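Local coordinates for uncharacterized protein (Legionella pneumophila subsp. pneumophila str. Philadelphia 1, PDB 4RXV) that is of unknown function, but this N-terminal part carries a RavJ-type peptidase domain of the CA clan and may be a cysteine-peptidase-like effector, at residues Tyr49-Phe60 with Ser88-Val99. Residues are numbered along the deposited sequence; the frame is centred on the assembly and turned at random. Where two conformers were deposited one is given.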
# COMPACT_ATOMS: atom_id res chain seq x y z
N TYR A 49 -12.29 4.35 -16.75
CA TYR A 49 -10.95 4.88 -16.88
C TYR A 49 -10.24 4.40 -18.15
O TYR A 49 -9.62 5.19 -18.86
CB TYR A 49 -10.15 4.44 -15.66
CG TYR A 49 -8.67 4.69 -15.74
CD1 TYR A 49 -8.14 5.89 -15.32
CD2 TYR A 49 -7.80 3.70 -16.21
CE1 TYR A 49 -6.78 6.11 -15.34
CE2 TYR A 49 -6.43 3.91 -16.23
CZ TYR A 49 -5.93 5.11 -15.82
OH TYR A 49 -4.57 5.35 -15.83
N SER A 50 -10.33 3.09 -18.39
CA SER A 50 -9.42 2.42 -19.33
C SER A 50 -9.53 2.95 -20.74
O SER A 50 -8.53 2.98 -21.46
CB SER A 50 -9.67 0.91 -19.32
OG SER A 50 -10.99 0.59 -19.75
N THR A 51 -10.74 3.38 -21.12
CA THR A 51 -10.99 3.86 -22.47
C THR A 51 -11.22 5.37 -22.53
O THR A 51 -11.55 5.88 -23.58
CB THR A 51 -12.22 3.17 -23.07
OG1 THR A 51 -13.33 3.32 -22.18
CG2 THR A 51 -11.92 1.70 -23.29
N ASN A 52 -11.02 6.07 -21.42
CA ASN A 52 -11.07 7.53 -21.41
C ASN A 52 -9.75 8.03 -21.97
O ASN A 52 -8.70 7.54 -21.58
CB ASN A 52 -11.28 8.03 -19.97
CG ASN A 52 -11.55 9.51 -19.88
OD1 ASN A 52 -10.78 10.33 -20.40
ND2 ASN A 52 -12.64 9.88 -19.22
N SER A 53 -9.80 8.99 -22.88
CA SER A 53 -8.57 9.48 -23.51
C SER A 53 -7.53 9.97 -22.49
O SER A 53 -6.32 9.86 -22.72
CB SER A 53 -8.89 10.59 -24.53
OG SER A 53 -9.39 11.76 -23.90
N LEU A 54 -7.98 10.47 -21.35
CA LEU A 54 -7.04 11.03 -20.37
C LEU A 54 -6.19 9.97 -19.68
O LEU A 54 -5.14 10.29 -19.13
CB LEU A 54 -7.77 11.87 -19.34
CG LEU A 54 -8.41 13.14 -19.90
CD1 LEU A 54 -9.27 13.82 -18.87
CD2 LEU A 54 -7.34 14.11 -20.43
N SER A 55 -6.63 8.72 -19.71
CA SER A 55 -5.84 7.64 -19.13
C SER A 55 -4.56 7.36 -19.92
O SER A 55 -3.67 6.65 -19.44
CB SER A 55 -6.65 6.35 -19.04
OG SER A 55 -6.90 5.82 -20.32
N ARG A 56 -4.48 7.88 -21.14
CA ARG A 56 -3.32 7.66 -21.97
C ARG A 56 -2.48 8.92 -22.04
O ARG A 56 -1.81 9.16 -23.04
CB ARG A 56 -3.77 7.20 -23.35
CG ARG A 56 -4.41 5.82 -23.32
CD ARG A 56 -5.93 5.89 -23.42
NE ARG A 56 -6.53 4.58 -23.19
CZ ARG A 56 -6.44 3.55 -24.03
NH1 ARG A 56 -5.76 3.67 -25.17
NH2 ARG A 56 -7.02 2.40 -23.73
N THR A 57 -2.54 9.74 -21.00
CA THR A 57 -1.68 10.90 -20.82
C THR A 57 -0.85 10.72 -19.54
O THR A 57 -1.26 10.01 -18.62
CB THR A 57 -2.51 12.20 -20.72
OG1 THR A 57 -3.32 12.18 -19.53
CG2 THR A 57 -3.40 12.38 -21.95
N PRO A 58 0.34 11.36 -19.47
CA PRO A 58 1.10 11.26 -18.22
C PRO A 58 0.44 12.10 -17.12
O PRO A 58 -0.11 13.16 -17.43
CB PRO A 58 2.47 11.87 -18.59
CG PRO A 58 2.53 11.87 -20.07
CD PRO A 58 1.11 12.01 -20.54
N PRO A 59 0.51 11.65 -15.86
CA PRO A 59 1.25 10.48 -15.37
C PRO A 59 0.41 9.19 -15.38
O PRO A 59 0.93 8.14 -15.02
CB PRO A 59 1.56 10.86 -13.92
CG PRO A 59 0.35 11.64 -13.50
CD PRO A 59 -0.05 12.43 -14.74
N PHE A 60 -0.87 9.29 -15.75
CA PHE A 60 -1.77 8.15 -15.71
C PHE A 60 -1.23 6.95 -16.48
O PHE A 60 -1.30 5.81 -16.01
CB PHE A 60 -3.16 8.55 -16.20
CG PHE A 60 -3.70 9.73 -15.46
CD1 PHE A 60 -4.19 9.59 -14.17
CD2 PHE A 60 -3.62 11.00 -16.01
CE1 PHE A 60 -4.63 10.69 -13.47
CE2 PHE A 60 -4.07 12.09 -15.32
CZ PHE A 60 -4.57 11.94 -14.05
N SER A 88 -6.18 16.12 -10.44
CA SER A 88 -6.12 16.83 -11.69
C SER A 88 -7.53 16.96 -12.22
O SER A 88 -8.50 16.64 -11.53
CB SER A 88 -5.26 16.08 -12.70
OG SER A 88 -5.97 14.97 -13.23
N SER A 89 -7.62 17.43 -13.45
CA SER A 89 -8.89 17.58 -14.14
C SER A 89 -9.57 16.24 -14.42
O SER A 89 -10.79 16.19 -14.60
CB SER A 89 -8.66 18.31 -15.46
OG SER A 89 -7.72 19.36 -15.28
N PHE A 90 -8.80 15.16 -14.46
CA PHE A 90 -9.34 13.85 -14.79
C PHE A 90 -10.19 13.35 -13.62
O PHE A 90 -9.67 13.10 -12.52
CB PHE A 90 -8.18 12.89 -15.08
CG PHE A 90 -8.58 11.55 -15.67
CD1 PHE A 90 -9.88 11.25 -16.07
CD2 PHE A 90 -7.62 10.59 -15.84
CE1 PHE A 90 -10.18 10.00 -16.61
CE2 PHE A 90 -7.92 9.36 -16.37
CZ PHE A 90 -9.19 9.05 -16.75
N LYS A 91 -11.50 13.24 -13.86
CA LYS A 91 -12.47 12.71 -12.89
C LYS A 91 -13.32 11.59 -13.50
O LYS A 91 -13.58 11.59 -14.71
CB LYS A 91 -13.46 13.79 -12.46
CG LYS A 91 -12.87 15.09 -12.05
CD LYS A 91 -14.02 16.07 -11.88
CE LYS A 91 -13.88 17.35 -12.68
NZ LYS A 91 -15.02 17.46 -13.63
N ILE A 92 -13.78 10.68 -12.64
CA ILE A 92 -14.72 9.62 -12.97
C ILE A 92 -15.81 9.66 -11.89
O ILE A 92 -15.52 9.71 -10.69
CB ILE A 92 -14.03 8.24 -13.02
CG1 ILE A 92 -13.01 8.21 -14.16
CG2 ILE A 92 -15.05 7.09 -13.14
CD1 ILE A 92 -12.14 6.98 -14.17
N ASP A 93 -17.07 9.65 -12.33
CA ASP A 93 -18.21 9.78 -11.43
C ASP A 93 -18.01 10.95 -10.45
O ASP A 93 -18.34 10.85 -9.26
CB ASP A 93 -18.44 8.47 -10.67
CG ASP A 93 -18.82 7.33 -11.59
OD1 ASP A 93 -19.42 7.59 -12.65
OD2 ASP A 93 -18.52 6.16 -11.24
N GLY A 94 -17.47 12.04 -10.97
CA GLY A 94 -17.27 13.25 -10.18
C GLY A 94 -16.14 13.19 -9.17
O GLY A 94 -15.97 14.12 -8.38
N GLU A 95 -15.35 12.12 -9.21
CA GLU A 95 -14.26 11.91 -8.26
C GLU A 95 -12.92 11.94 -8.98
O GLU A 95 -12.71 11.24 -9.98
CB GLU A 95 -14.44 10.58 -7.53
CG GLU A 95 -15.75 10.46 -6.76
CD GLU A 95 -16.00 9.07 -6.21
OE1 GLU A 95 -15.40 8.10 -6.73
OE2 GLU A 95 -16.80 8.93 -5.26
N ALA A 96 -11.99 12.73 -8.47
CA ALA A 96 -10.67 12.83 -9.08
C ALA A 96 -10.02 11.46 -9.15
O ALA A 96 -10.01 10.70 -8.19
CB ALA A 96 -9.79 13.77 -8.30
N VAL A 97 -9.42 11.18 -10.29
CA VAL A 97 -8.77 9.91 -10.55
C VAL A 97 -7.40 9.80 -9.89
O VAL A 97 -6.53 10.67 -10.05
CB VAL A 97 -8.63 9.71 -12.07
CG1 VAL A 97 -7.77 8.51 -12.40
CG2 VAL A 97 -9.99 9.55 -12.69
N ARG A 98 -7.21 8.71 -9.16
CA ARG A 98 -5.91 8.23 -8.68
C ARG A 98 -5.76 6.81 -9.18
O ARG A 98 -6.77 6.11 -9.29
CB ARG A 98 -5.84 8.29 -7.15
CG ARG A 98 -6.02 9.71 -6.59
CD ARG A 98 -5.92 9.72 -5.06
NE ARG A 98 -7.05 9.00 -4.50
CZ ARG A 98 -7.14 8.55 -3.25
NH1 ARG A 98 -6.17 8.77 -2.35
NH2 ARG A 98 -8.22 7.87 -2.89
N VAL A 99 -4.54 6.40 -9.49
CA VAL A 99 -4.32 5.11 -10.14
C VAL A 99 -3.19 4.35 -9.49
O VAL A 99 -2.14 4.91 -9.24
CB VAL A 99 -3.96 5.29 -11.63
CG1 VAL A 99 -3.83 3.92 -12.32
CG2 VAL A 99 -4.94 6.17 -12.35
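An aromatic cluster of Tyr-49, Phe-60 and Phe-90 joins the end of helix 37-50, the loop that follows it and the start of helix 60-64 to the beta-hairpin of strands 91-92 and 95-100, which turns through a type I' turn from Ile-92 to Glu-95. Phe-90, just ahead of the hairpin, inserts its ring between two aliphatic groups. Leu-54 CB sits over the centre of one face, 3.7 Å from the ring centroid and only 9° off the normal, a CH-pi contact, while Val-97 CG2, of the same segment as Phe-90, covers the opposite face. With CG anti to the backbone N (chi1 -170°), the Phe-90 ring reaches across to the other segment and presents its CD2 edge to the face of Phe-60. This edge-to-face pair has planes 83° apart and centroids separated by 5.0 Å; Ser-88 OG, which accepts from Phe-90 N in an ST turn, lies at the Phe-60 rim, 3.4 Å from Phe-60 CZ. Tyr-49 meets Phe-90 rim to rim, with Tyr-49 CE1 3.6 Å from Phe-90 CE2; Tyr-49 CE1 also packs 3.5 Å from Val-99 CG2. At the edge of the Tyr-49 ring, near its plane, Ile-92 CD1 packs 3.6 Å from Tyr-49 CB. The amide of Asn-52 borders Phe-90 near CE1; an Asx turn restrains it, as Leu-54 N donates nearly straight to a lone pair of Asn-52 OD1. Val-22 of strand 22-23 adds contacts to Tyr-49, Val-97 and Val-99, and Trp-63 meets Phe-60 edge-to-face. Cohesion between the two segments is therefore apolar and aromatic, whereas the turns set by Asn-52 and Ser-88 are held by bonds inside their own segments.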